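PDB 3FDH: SusD homolog from Bacteroides thetaiotaomicron VPI-5482, which probably binds glycans at the cell surface as a SusD/RagB-family lipoprotein, passing them on for import across the outer membrane. Local coordinates for residues 331-335 against 336-340; 339-342 against 343-346; 398-402 against 403-407; 412-415 against 416-420; 436-439 against 440-444. All coordinates share one frame; numbering follows the deposited sequence.

Contact 1. Residues 331-335 against 336-340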
loop_
_atom_site.group_PDB
_atom_site.type_symbol
_atom_site.label_atom_id
_atom_site.label_comp_id
_atom_site.label_asym_id
_atom_site.label_seq_id
_atom_site.Cartn_x
_atom_site.Cartn_y
_atom_site.Cartn_z
ATOM N N LEU A 331 6.852 -1.516 -3.600
ATOM C CA LEU A 331 7.270 -1.559 -2.194
ATOM C C LEU A 331 6.196 -2.296 -1.346
ATOM O O LEU A 331 5.104 -1.778 -1.065
ATOM C CB LEU A 331 7.584 -0.137 -1.681
ATOM C CG LEU A 331 8.670 0.614 -2.453
ATOM C CD1 LEU A 331 8.925 2.005 -1.817
ATOM C CD2 LEU A 331 9.898 -0.222 -2.566
ATOM N N LEU A 332 6.511 -3.547 -0.986
ATOM C CA LEU A 332 5.648 -4.358 -0.111
ATOM C C LEU A 332 5.660 -3.708 1.255
ATOM O O LEU A 332 4.669 -3.740 1.982
ATOM C CB LEU A 332 6.032 -5.818 -0.050
ATOM C CG LEU A 332 5.746 -6.628 -1.319
ATOM C CD1 LEU A 332 6.083 -8.130 -1.109
ATOM C CD2 LEU A 332 4.298 -6.498 -1.764
HETATM N N MSE A 333 6.798 -3.102 1.585
HETATM C CA MSE A 333 6.866 -2.282 2.790
HETATM C C MSE A 333 8.119 -1.470 2.738
HETATM O O MSE A 333 9.228 -2.022 2.613
HETATM C CB MSE A 333 6.750 -3.103 4.079
HETATM C CG MSE A 333 6.442 -2.184 5.301
HETATM SE SE MSE A 333 6.632 -3.036 7.039
HETATM C CE MSE A 333 6.610 -1.400 8.078
ATOM N N SER A 334 7.915 -0.151 2.777
ATOM C CA SER A 334 9.012 0.807 2.671
ATOM C C SER A 334 9.693 1.181 3.969
ATOM O O SER A 334 9.154 1.073 5.072
ATOM C CB SER A 334 8.541 2.059 1.979
ATOM O OG SER A 334 7.584 2.742 2.767
ATOM N N TYR A 335 10.937 1.633 3.801
ATOM C CA TYR A 335 11.672 2.125 4.924
ATOM C C TYR A 335 10.968 3.351 5.477
ATOM O O TYR A 335 10.846 3.516 6.694
ATOM C CB TYR A 335 13.099 2.464 4.531
ATOM C CG TYR A 335 13.924 3.151 5.607
ATOM C CD1 TYR A 335 14.268 2.517 6.787
ATOM C CD2 TYR A 335 14.394 4.452 5.413
ATOM C CE1 TYR A 335 15.011 3.176 7.754
ATOM C CE2 TYR A 335 15.162 5.094 6.358
ATOM C CZ TYR A 335 15.469 4.466 7.516
ATOM O OH TYR A 335 16.260 5.143 8.429
ATOM N N HIS A 336 10.432 4.179 4.585
ATOM C CA HIS A 336 9.763 5.408 5.043
ATOM C C HIS A 336 8.547 5.051 5.861
ATOM O O HIS A 336 8.304 5.674 6.882
ATOM C CB HIS A 336 9.461 6.493 3.962
ATOM C CG HIS A 336 8.780 6.001 2.731
ATOM N ND1 HIS A 336 9.479 5.460 1.661
ATOM C CD2 HIS A 336 7.468 6.003 2.376
ATOM C CE1 HIS A 336 8.611 5.132 0.713
ATOM N NE2 HIS A 336 7.386 5.431 1.135
ATOM N N GLU A 337 7.797 4.051 5.416
ATOM C CA GLU A 337 6.616 3.627 6.182
ATOM C C GLU A 337 7.048 3.197 7.581
ATOM O O GLU A 337 6.410 3.509 8.584
ATOM C CB GLU A 337 5.837 2.469 5.528
ATOM C CG GLU A 337 4.763 1.975 6.446
ATOM C CD GLU A 337 4.021 0.732 5.992
ATOM O OE1 GLU A 337 4.085 0.297 4.817
ATOM O OE2 GLU A 337 3.399 0.141 6.868
ATOM N N LEU A 338 8.161 2.507 7.655
ATOM C CA LEU A 338 8.617 2.004 8.963
ATOM C C LEU A 338 8.993 3.174 9.882
ATOM O O LEU A 338 8.775 3.170 11.095
ATOM C CB LEU A 338 9.797 1.044 8.780
ATOM C CG LEU A 338 10.261 0.306 10.021
ATOM C CD1 LEU A 338 9.290 -0.791 10.371
ATOM C CD2 LEU A 338 11.706 -0.222 9.780
HETATM N N MSE A 339 9.543 4.196 9.286
HETATM C CA MSE A 339 9.969 5.374 10.078
HETATM C C MSE A 339 8.781 6.196 10.518
HETATM O O MSE A 339 8.834 6.859 11.562
HETATM C CB MSE A 339 10.996 6.240 9.327
HETATM C CG MSE A 339 12.349 5.527 9.076
HETATM SE SE MSE A 339 13.232 4.924 10.704
HETATM C CE MSE A 339 12.640 3.200 10.878
ATOM N N PHE A 340 7.715 6.132 9.725
ATOM C CA PHE A 340 6.454 6.809 10.046
ATOM C C PHE A 340 5.743 6.058 11.159
ATOM O O PHE A 340 5.016 6.638 11.979
ATOM C CB PHE A 340 5.548 6.985 8.830
ATOM C CG PHE A 340 5.941 8.126 7.932
ATOM C CD1 PHE A 340 5.840 9.452 8.377
ATOM C CD2 PHE A 340 6.372 7.895 6.641
ATOM C CE1 PHE A 340 6.215 10.518 7.574
ATOM C CE2 PHE A 340 6.758 8.964 5.835
ATOM C CZ PHE A 340 6.648 10.287 6.308
HETATM O O HOH W 1 5.155 0.679 2.364
#
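Ser334 lies over one face of the His336 imidazole, with OG 3.1 Å above the ring plane near its centre and CB 3.6 Å from the ring centroid, a CH-pi contact. A chi1 of 50° sets the His336 CG between its own backbone N and carbonyl carbon, which turns the ring back beneath the serine. Leu331 CD1 comes to 4.0 Å from His336 CE1 at a slant, its side chain at about a right angle to the histidine. Ser334 is also the N-cap of helix 335-348: its OG accepts from Glu337 N (3.0 Å, 153°). Water 1, which accepts from Ser334 N, links the cap to Glu337 OE1, an atom also salt-bridged to Arg204. Beyond the cap, Met339 CG sits over a face of the Tyr335 ring, 3.8 Å from its centroid and 19° off the normal, while the selenium stands obliquely at 4.5 Å from that centroid, a Met-aromatic contact; Tyr335 OH bonds to Glu359. Met333 CE crosses to Leu338 CD1 at 3.6 Å. With an alanine here instead of His336, Ser334 would probably lose the aromatic surface beneath it and Glu430 OE1 its bond from NE2. Because Ser334 OG bonds the other carboxylate oxygen of Glu430, the buried cap and the histidine share one acidic partner, which is likely to fix the orientation of both.

Contact 2. Residues 339-342 against 343-346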
loop_
_atom_site.group_PDB
_atom_site.type_symbol
_atom_site.label_atom_id
_atom_site.label_comp_id
_atom_site.label_asym_id
_atom_site.label_seq_id
_atom_site.Cartn_x
_atom_site.Cartn_y
_atom_site.Cartn_z
HETATM N N MSE A 339 9.543 4.196 9.286
HETATM C CA MSE A 339 9.969 5.374 10.078
HETATM C C MSE A 339 8.781 6.196 10.518
HETATM O O MSE A 339 8.834 6.859 11.562
HETATM C CB MSE A 339 10.996 6.240 9.327
HETATM C CG MSE A 339 12.349 5.527 9.076
HETATM SE SE MSE A 339 13.232 4.924 10.704
HETATM C CE MSE A 339 12.640 3.200 10.878
ATOM N N PHE A 340 7.715 6.132 9.725
ATOM C CA PHE A 340 6.454 6.809 10.046
ATOM C C PHE A 340 5.743 6.058 11.159
ATOM O O PHE A 340 5.016 6.638 11.979
ATOM C CB PHE A 340 5.548 6.985 8.830
ATOM C CG PHE A 340 5.941 8.126 7.932
ATOM C CD1 PHE A 340 5.840 9.452 8.377
ATOM C CD2 PHE A 340 6.372 7.895 6.641
ATOM C CE1 PHE A 340 6.215 10.518 7.574
ATOM C CE2 PHE A 340 6.758 8.964 5.835
ATOM C CZ PHE A 340 6.648 10.287 6.308
ATOM N N LEU A 341 5.973 4.755 11.203
ATOM C CA LEU A 341 5.403 3.944 12.276
ATOM C C LEU A 341 6.114 4.277 13.552
ATOM O O LEU A 341 5.527 4.418 14.627
ATOM C CB LEU A 341 5.479 2.449 11.968
ATOM C CG LEU A 341 4.409 1.892 11.035
ATOM C CD1 LEU A 341 4.783 0.523 10.439
ATOM C CD2 LEU A 341 3.109 1.856 11.813
ATOM N N LYS A 342 7.415 4.404 13.432
ATOM C CA LYS A 342 8.276 4.730 14.591
ATOM C C LYS A 342 7.884 6.101 15.162
ATOM O O LYS A 342 7.700 6.290 16.357
ATOM C CB LYS A 342 9.715 4.803 14.150
ATOM C CG LYS A 342 10.727 5.020 15.308
ATOM C CD LYS A 342 12.160 4.928 14.845
ATOM C CE LYS A 342 13.100 5.248 15.983
ATOM N NZ LYS A 342 14.554 5.095 15.634
ATOM N N ALA A 343 7.756 7.051 14.259
ATOM C CA ALA A 343 7.326 8.421 14.608
ATOM C C ALA A 343 5.918 8.433 15.229
ATOM O O ALA A 343 5.669 9.116 16.233
ATOM C CB ALA A 343 7.395 9.351 13.358
ATOM N N GLU A 344 5.010 7.679 14.647
ATOM C CA GLU A 344 3.637 7.646 15.151
ATOM C C GLU A 344 3.628 7.057 16.582
ATOM O O GLU A 344 2.922 7.512 17.500
ATOM C CB GLU A 344 2.716 6.811 14.276
ATOM C CG GLU A 344 1.321 6.799 14.839
ATOM C CD GLU A 344 0.362 6.002 14.065
ATOM O OE1 GLU A 344 0.797 5.351 13.053
ATOM O OE2 GLU A 344 -0.846 6.110 14.437
ATOM N N ALA A 345 4.416 6.009 16.752
ATOM C CA ALA A 345 4.501 5.364 18.071
ATOM C C ALA A 345 5.018 6.341 19.115
ATOM O O ALA A 345 4.477 6.448 20.214
ATOM C CB ALA A 345 5.382 4.081 18.014
ATOM N N LEU A 346 6.057 7.085 18.773
ATOM C CA LEU A 346 6.623 8.068 19.719
ATOM C C LEU A 346 5.625 9.169 20.028
ATOM O O LEU A 346 5.395 9.521 21.185
ATOM C CB LEU A 346 7.950 8.649 19.198
ATOM C CG LEU A 346 9.137 7.659 19.205
ATOM C CD1 LEU A 346 10.147 8.056 18.177
ATOM C CD2 LEU A 346 9.766 7.479 20.581
HETATM O O HOH W 2 2.585 5.548 11.156
#
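The Phe340 ring and the Glu344 carboxylate, one helical turn apart, do not stack on each other; water 2 links the carboxylate to the backbone carbonyl of Phe340 instead. Phe340 CD1 comes no nearer than 5.2 Å to Ala343 CB, the closest approach of the ring to 343-346. The ring packs against Gln419, Lys420 and Ala423 of helix 412-423 and against Leu357 and Ala360 of helix 354-379. The carboxylate ends a fully extended chain, CG anti to the backbone N (chi1 180°); its OE1 takes a 2.6 Å bond from water 2, while OE2 is salt-bridged to Arg348. This is the middle of helix 335-348, in a fold assigned to the TPR clan, where paired helices pack on one another. Its 4-residue ladder is regular: Ala343 N to Met339 O and Ala345 N to Leu341 O each measure 2.9 Å. Phe340 O takes the Glu344 amide from above its carbonyl plane and also a weak bond from water 2. Leu346 CD1 folds back to 3.5 Å from Lys342 O.

Contact 3. Residues 398-402 against 403-407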
loop_
_atom_site.group_PDB
_atom_site.type_symbol
_atom_site.label_atom_id
_atom_site.label_comp_id
_atom_site.label_asym_id
_atom_site.label_seq_id
_atom_site.Cartn_x
_atom_site.Cartn_y
_atom_site.Cartn_z
ATOM N N LYS A 398 16.595 19.936 4.304
ATOM C CA LYS A 398 16.432 21.382 4.485
ATOM C C LYS A 398 14.975 21.765 4.447
ATOM O O LYS A 398 14.530 22.697 5.130
ATOM C CB LYS A 398 17.182 22.165 3.416
ATOM C CG LYS A 398 16.851 23.650 3.440
ATOM C CD LYS A 398 17.739 24.446 2.521
ATOM C CE LYS A 398 17.229 25.886 2.398
ATOM N NZ LYS A 398 17.089 26.558 3.726
ATOM N N TYR A 399 14.238 21.026 3.633
ATOM C CA TYR A 399 12.806 21.253 3.490
ATOM C C TYR A 399 12.155 20.848 4.807
ATOM O O TYR A 399 11.240 21.499 5.337
ATOM C CB TYR A 399 12.212 20.438 2.330
ATOM C CG TYR A 399 10.752 20.324 2.491
ATOM C CD1 TYR A 399 9.944 21.412 2.260
ATOM C CD2 TYR A 399 10.165 19.133 2.904
ATOM C CE1 TYR A 399 8.590 21.313 2.429
ATOM C CE2 TYR A 399 8.840 19.048 3.082
ATOM C CZ TYR A 399 8.055 20.144 2.845
ATOM O OH TYR A 399 6.694 20.067 3.014
ATOM N N PHE A 400 12.642 19.745 5.355
ATOM C CA PHE A 400 12.102 19.309 6.642
ATOM C C PHE A 400 12.307 20.400 7.717
ATOM O O PHE A 400 11.405 20.729 8.482
ATOM C CB PHE A 400 12.764 18.035 7.157
ATOM C CG PHE A 400 12.319 17.688 8.555
ATOM C CD1 PHE A 400 11.193 16.929 8.758
ATOM C CD2 PHE A 400 12.993 18.203 9.666
ATOM C CE1 PHE A 400 10.728 16.645 10.031
ATOM C CE2 PHE A 400 12.538 17.902 10.962
ATOM C CZ PHE A 400 11.405 17.118 11.131
ATOM N N ASP A 401 13.534 20.909 7.753
ATOM C CA ASP A 401 13.983 21.917 8.739
ATOM C C ASP A 401 13.241 23.228 8.552
ATOM O O ASP A 401 12.852 23.909 9.499
ATOM C CB ASP A 401 15.472 22.218 8.572
ATOM C CG ASP A 401 16.393 21.067 9.003
ATOM O OD1 ASP A 401 15.954 20.120 9.705
ATOM O OD2 ASP A 401 17.584 21.124 8.618
ATOM N N ASP A 402 12.997 23.549 7.296
ATOM C CA ASP A 402 12.435 24.854 6.944
ATOM C C ASP A 402 10.931 24.905 7.081
ATOM O O ASP A 402 10.373 25.959 7.353
ATOM C CB ASP A 402 12.818 25.265 5.503
ATOM C CG ASP A 402 14.241 25.831 5.386
ATOM O OD1 ASP A 402 14.906 25.992 6.416
ATOM O OD2 ASP A 402 14.686 26.126 4.249
ATOM N N VAL A 403 10.285 23.754 6.941
ATOM C CA VAL A 403 8.834 23.706 6.909
ATOM C C VAL A 403 8.171 22.718 7.881
ATOM O O VAL A 403 7.300 23.085 8.685
ATOM C CB VAL A 403 8.350 23.353 5.470
ATOM C CG1 VAL A 403 6.817 23.168 5.423
ATOM C CG2 VAL A 403 8.839 24.406 4.464
ATOM N N VAL A 404 8.608 21.473 7.820
ATOM C CA VAL A 404 7.949 20.429 8.598
ATOM C C VAL A 404 8.214 20.497 10.081
ATOM O O VAL A 404 7.327 20.241 10.887
ATOM C CB VAL A 404 8.261 18.983 8.077
ATOM C CG1 VAL A 404 7.547 17.977 8.926
ATOM C CG2 VAL A 404 7.851 18.792 6.599
ATOM N N LYS A 405 9.418 20.911 10.441
ATOM C CA LYS A 405 9.826 20.866 11.851
ATOM C C LYS A 405 8.868 21.693 12.731
ATOM O O LYS A 405 8.396 21.241 13.776
ATOM C CB LYS A 405 11.296 21.322 11.994
ATOM C CG LYS A 405 11.857 21.180 13.396
ATOM C CD LYS A 405 13.189 21.900 13.580
ATOM C CE LYS A 405 14.357 21.196 12.900
ATOM N NZ LYS A 405 15.671 21.893 13.174
ATOM N N ALA A 406 8.577 22.902 12.289
ATOM C CA ALA A 406 7.706 23.791 13.057
ATOM C C ALA A 406 6.279 23.235 13.156
ATOM O O ALA A 406 5.651 23.329 14.200
ATOM C CB ALA A 406 7.711 25.219 12.483
ATOM N N LYS A 407 5.799 22.618 12.085
ATOM C CA LYS A 407 4.439 22.073 12.050
ATOM C C LYS A 407 4.358 20.875 12.966
ATOM O O LYS A 407 3.349 20.650 13.650
ATOM C CB LYS A 407 4.018 21.716 10.619
ATOM C CG LYS A 407 3.810 22.946 9.755
ATOM C CD LYS A 407 3.469 22.565 8.358
ATOM C CE LYS A 407 3.411 23.754 7.377
ATOM N NZ LYS A 407 2.323 24.746 7.629
HETATM O O HOH W 3 10.431 24.483 10.548
HETATM O O HOH W 4 14.527 24.371 11.571
#
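Apolar contacts come first: Tyr399 CE1 meets Val403 CB and Tyr399 CE2 meets Val404 CG2, each at 3.7 Å, so that the two valines touch different sides of the ring outline at a slant. Phe400 crosses Val404 at about a right angle, with CE1 3.6 Å from CG1. Its CG lies anti to the backbone N (chi1 173°), which swings the ring forward along the helix until Lys405 N stands over the centre of one face.

Backbone bonds explain this overlap. Lys405 N donates to Phe400 O at 2.8 Å, a bond spanning five residues, and the chain widens into a pi-type turn at 400-402 within helix 393-410. The short axes of 398-402 and 403-407 differ by 37°, consistent with a local distortion of the helix by the wide turn. Val403 N still bonds to Tyr399 O over four residues.

Charged and water-mediated links lie on another side. Asp401 OD1 and Lys405 NZ form only a long salt bridge of 3.9 Å, and Lys358 of helix 354-379 is a second partner of that oxygen. Water 4 supplements the pair, donating to Asp401 O and accepting from Lys405 NZ. Water 3 likewise joins Asp401 O to Ala406 N, 3.0 Å from the water.

Contact 4. Residues 412-415 against 416-420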
loop_
_atom_site.group_PDB
_atom_site.type_symbol
_atom_site.label_atom_id
_atom_site.label_comp_id
_atom_site.label_asym_id
_atom_site.label_seq_id
_atom_site.Cartn_x
_atom_site.Cartn_y
_atom_site.Cartn_z
ATOM N N PRO A 412 2.367 17.322 16.795
ATOM C CA PRO A 412 3.199 16.175 16.450
ATOM C C PRO A 412 2.511 15.047 15.702
ATOM O O PRO A 412 2.898 14.711 14.597
ATOM C CB PRO A 412 3.717 15.691 17.806
ATOM C CG PRO A 412 3.665 16.906 18.711
ATOM C CD PRO A 412 2.631 17.835 18.153
ATOM N N LEU A 413 1.514 14.463 16.299
ATOM C CA LEU A 413 0.829 13.346 15.650
ATOM C C LEU A 413 0.203 13.699 14.307
ATOM O O LEU A 413 0.351 12.977 13.316
ATOM C CB LEU A 413 -0.243 12.736 16.561
ATOM C CG LEU A 413 -0.945 11.498 15.976
ATOM C CD1 LEU A 413 0.027 10.363 15.653
ATOM C CD2 LEU A 413 -2.048 11.054 16.948
ATOM N N GLN A 414 -0.538 14.790 14.329
ATOM C CA GLN A 414 -1.269 15.267 13.157
ATOM C C GLN A 414 -0.328 15.404 11.990
ATOM O O GLN A 414 -0.599 14.918 10.905
ATOM C CB GLN A 414 -1.922 16.622 13.423
ATOM C CG GLN A 414 -2.556 17.216 12.191
ATOM C CD GLN A 414 -3.251 18.533 12.466
ATOM O OE1 GLN A 414 -4.272 18.555 13.109
ATOM N NE2 GLN A 414 -2.713 19.631 11.939
ATOM N N GLU A 415 0.758 16.111 12.247
ATOM C CA GLU A 415 1.791 16.401 11.239
ATOM C C GLU A 415 2.469 15.132 10.734
ATOM O O GLU A 415 2.723 14.960 9.542
ATOM C CB GLU A 415 2.815 17.391 11.763
ATOM C CG GLU A 415 3.863 17.741 10.731
ATOM C CD GLU A 415 3.325 18.425 9.437
ATOM O OE1 GLU A 415 2.193 18.973 9.390
ATOM O OE2 GLU A 415 4.087 18.442 8.445
ATOM N N THR A 416 2.749 14.244 11.668
ATOM C CA THR A 416 3.329 12.954 11.356
ATOM C C THR A 416 2.454 12.176 10.377
ATOM O O THR A 416 2.937 11.635 9.403
ATOM C CB THR A 416 3.622 12.110 12.643
ATOM O OG1 THR A 416 4.617 12.798 13.433
ATOM C CG2 THR A 416 4.105 10.631 12.289
HETATM N N MSE A 417 1.148 12.167 10.577
HETATM C CA MSE A 417 0.318 11.339 9.742
HETATM C C MSE A 417 0.064 12.003 8.384
HETATM O O MSE A 417 -0.100 11.310 7.358
HETATM C CB MSE A 417 -0.965 11.036 10.468
HETATM C CG MSE A 417 -0.783 10.336 11.833
HETATM SE SE MSE A 417 0.232 8.708 11.639
HETATM C CE MSE A 417 -0.997 7.801 10.448
ATOM N N ILE A 418 0.040 13.343 8.389
ATOM C CA ILE A 418 -0.045 14.115 7.116
ATOM C C ILE A 418 1.180 13.785 6.258
ATOM O O ILE A 418 1.082 13.532 5.054
ATOM C CB ILE A 418 -0.174 15.638 7.328
ATOM C CG1 ILE A 418 -1.561 15.958 7.918
ATOM C CG2 ILE A 418 -0.020 16.343 5.996
ATOM C CD1 ILE A 418 -1.791 17.444 8.386
ATOM N N GLN A 419 2.336 13.772 6.898
ATOM C CA GLN A 419 3.577 13.468 6.219
ATOM C C GLN A 419 3.627 12.025 5.728
ATOM O O GLN A 419 4.142 11.751 4.638
ATOM C CB GLN A 419 4.828 13.842 7.075
ATOM C CG GLN A 419 5.021 15.367 7.252
ATOM C CD GLN A 419 5.133 16.128 5.910
ATOM O OE1 GLN A 419 5.786 15.668 4.968
ATOM N NE2 GLN A 419 4.506 17.298 5.836
ATOM N N LYS A 420 3.038 11.101 6.487
ATOM C CA LYS A 420 3.026 9.706 6.087
ATOM C C LYS A 420 2.215 9.644 4.813
ATOM O O LYS A 420 2.589 9.031 3.840
ATOM C CB LYS A 420 2.417 8.816 7.194
ATOM C CG LYS A 420 2.496 7.347 6.922
ATOM C CD LYS A 420 1.957 6.491 8.050
ATOM C CE LYS A 420 2.360 5.026 7.936
ATOM N NZ LYS A 420 1.437 4.141 8.801
#
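Pro412, the first residue of helix 412-423, offers its carbonyl oxygen to two donors of Thr416. Thr416 OG1 reaches Pro412 O at 2.8 Å and Thr416 N reaches it at 3.0 Å, and the two come from opposite faces of the carbonyl plane, the hydroxyl standing 41° out of it. The hydroxyl is brought there because OG1 lies beside the threonine's own backbone N (chi1 -64°). At Leu413 the side chain runs alongside Met417, pointing the same way, with CD1 3.9 Å from CG; Met417 N bonds to Leu413 O. Gln414 repeats the pattern one residue on: its CG lies 3.9 Å from Ile418 CD1, the two chains side by side, and Ile418 N donates to Gln414 O. Glu415 is the polar partner of Gln419. Its chain bends at chi2, which carries OE2 to 2.9 Å from Gln419 NE2; the carboxylate is met from above its plane, and the carboxylate and amide planes are 34° apart. Glu415 OE1 is bonded to Tyr274 OH. Both carboxylate oxygens thus have a neutral donor, which would probably limit the group's rotation and help to stabilise its buried charge, while the doubly gripped Pro412 O ties the helix start to its second turn through side chain as well as backbone.

Contact 5. Residues 436-439 against 440-444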
loop_
_atom_site.group_PDB
_atom_site.type_symbol
_atom_site.label_atom_id
_atom_site.label_comp_id
_atom_site.label_asym_id
_atom_site.label_seq_id
_atom_site.Cartn_x
_atom_site.Cartn_y
_atom_site.Cartn_z
ATOM N N ASN A 436 -5.584 1.966 4.638
ATOM C CA ASN A 436 -5.670 1.347 5.959
ATOM C C ASN A 436 -5.459 2.412 7.024
ATOM O O ASN A 436 -6.233 2.508 7.951
ATOM C CB ASN A 436 -4.649 0.241 6.160
ATOM C CG ASN A 436 -4.914 -0.965 5.296
ATOM O OD1 ASN A 436 -6.084 -1.314 5.058
ATOM N ND2 ASN A 436 -3.831 -1.608 4.806
ATOM N N ASP A 437 -4.405 3.222 6.891
ATOM C CA ASP A 437 -4.143 4.247 7.894
ATOM C C ASP A 437 -5.314 5.207 8.016
ATOM O O ASP A 437 -5.700 5.639 9.100
ATOM C CB ASP A 437 -2.911 5.087 7.544
ATOM C CG ASP A 437 -1.546 4.381 7.845
ATOM O OD1 ASP A 437 -1.394 3.729 8.899
ATOM O OD2 ASP A 437 -0.581 4.604 7.079
ATOM N N PHE A 438 -5.958 5.484 6.887
ATOM C CA PHE A 438 -7.016 6.510 6.865
ATOM C C PHE A 438 -8.191 6.008 7.641
ATOM O O PHE A 438 -8.796 6.704 8.471
ATOM C CB PHE A 438 -7.480 6.842 5.409
ATOM C CG PHE A 438 -8.435 7.995 5.359
ATOM C CD1 PHE A 438 -7.988 9.291 5.345
ATOM C CD2 PHE A 438 -9.772 7.781 5.419
ATOM C CE1 PHE A 438 -8.870 10.334 5.374
ATOM C CE2 PHE A 438 -10.653 8.810 5.428
ATOM C CZ PHE A 438 -10.212 10.098 5.411
ATOM N N ARG A 439 -8.510 4.767 7.368
ATOM C CA ARG A 439 -9.639 4.140 8.014
ATOM C C ARG A 439 -9.348 3.871 9.502
ATOM O O ARG A 439 -10.231 3.907 10.356
ATOM C CB ARG A 439 -10.026 2.835 7.313
ATOM C CG ARG A 439 -10.615 3.035 5.945
ATOM C CD ARG A 439 -11.012 1.667 5.385
ATOM N NE ARG A 439 -9.846 0.841 5.115
ATOM C CZ ARG A 439 -9.856 -0.469 4.987
ATOM N NH1 ARG A 439 -10.974 -1.113 5.180
ATOM N NH2 ARG A 439 -8.743 -1.108 4.759
ATOM N N ARG A 440 -8.090 3.647 9.815
ATOM C CA ARG A 440 -7.723 3.391 11.212
ATOM C C ARG A 440 -7.936 4.694 11.948
ATOM O O ARG A 440 -8.482 4.688 13.057
ATOM C CB ARG A 440 -6.297 2.882 11.345
ATOM C CG ARG A 440 -5.799 2.820 12.768
ATOM C CD ARG A 440 -4.474 2.110 12.879
ATOM N NE ARG A 440 -3.418 2.713 12.095
ATOM C CZ ARG A 440 -2.607 3.675 12.557
ATOM N NH1 ARG A 440 -2.766 4.169 13.785
ATOM N NH2 ARG A 440 -1.690 4.169 11.764
HETATM N N MSE A 441 -7.489 5.801 11.349
HETATM C CA MSE A 441 -7.706 7.154 11.938
HETATM C C MSE A 441 -9.187 7.425 12.162
HETATM O O MSE A 441 -9.588 8.006 13.179
HETATM C CB MSE A 441 -7.138 8.248 11.096
HETATM C CG MSE A 441 -5.713 8.345 11.454
HETATM SE SE MSE A 441 -4.535 9.648 10.550
HETATM C CE MSE A 441 -4.202 8.820 8.901
ATOM N N LYS A 442 -9.994 7.021 11.182
ATOM C CA LYS A 442 -11.436 7.140 11.316
ATOM C C LYS A 442 -11.965 6.432 12.563
ATOM O O LYS A 442 -12.753 7.004 13.334
ATOM C CB LYS A 442 -12.186 6.583 10.106
ATOM C CG LYS A 442 -12.286 7.529 8.995
ATOM C CD LYS A 442 -13.209 7.042 7.848
ATOM C CE LYS A 442 -14.673 7.058 8.185
ATOM N NZ LYS A 442 -15.294 8.385 8.408
ATOM N N GLY A 443 -11.525 5.190 12.751
ATOM C CA GLY A 443 -11.925 4.418 13.912
ATOM C C GLY A 443 -11.474 5.052 15.218
ATOM O O GLY A 443 -12.135 4.915 16.233
ATOM N N LEU A 444 -10.384 5.807 15.162
ATOM C CA LEU A 444 -9.810 6.499 16.328
ATOM C C LEU A 444 -10.401 7.911 16.467
ATOM O O LEU A 444 -10.044 8.678 17.339
ATOM C CB LEU A 444 -8.282 6.602 16.198
ATOM C CG LEU A 444 -7.538 5.275 16.203
ATOM C CD1 LEU A 444 -6.043 5.441 15.926
ATOM C CD2 LEU A 444 -7.790 4.583 17.550
HETATM O O HOH W 5 -2.318 1.385 9.899
#
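The last two turns of helix 431-443 carry an i to i+3 salt bridge between Asp437 and Arg440, whose side chains run alongside each other in the same direction. Arg440 NH2 donates to Asp437 OD1 at 2.9 Å in a fairly straight bond (163°). The oxygen lies at the guanidinium edge, near that group's plane, but is itself met from above the carboxylate plane, the two planes being 78° apart. Water 5 closes a second path, donating to OD1 of Asp437 at 2.7 Å and accepting from Arg440 NE at 2.8 Å. Met441 CE curls to 3.5 Å from Asp437 O, which also takes the Met441 amide. On another side of the helix Phe438 CE2 touches Lys442 CD at 3.9 Å; Lys442 NZ bonds to a tetraethylene glycol molecule, probably from the crystallisation liquor. A leucine in place of Arg440 would probably leave Asp437 OD1 without its charged mate and water 5 without the NE donor. Arg440 NH1 salt-bridges Glu344 of helix 335-348, Asp437 OD2 does so with Lys420 of helix 412-423, and Arg439 bonds through NH1 to Leu462 O and through NH2 to Asp125 O, near the end of helix 106-127.

In the fold
All five contacts are local, in series along the chain: none encloses another, and only contacts 1 and 2 overlap, sharing Met339 and Phe340. Contact 1 closes the turn from strand 330-331 into helix 335-348, which contact 2 continues, with Met333 CE 3.6 Å from Leu341 CD1. Contact 3 lies on helix 393-410 and contact 4 on helix 412-423, the next along the chain; Val404 CG2 and Gln419 NE2 meet at 3.7 Å. Contact 4 also packs against contact 2, Ala343 CB touching Thr416 CG2, and against contact 5 on helix 431-443 through Met417 and Met441. Contacts 3 and 5 stand apart, their centres about 26 Å from each other.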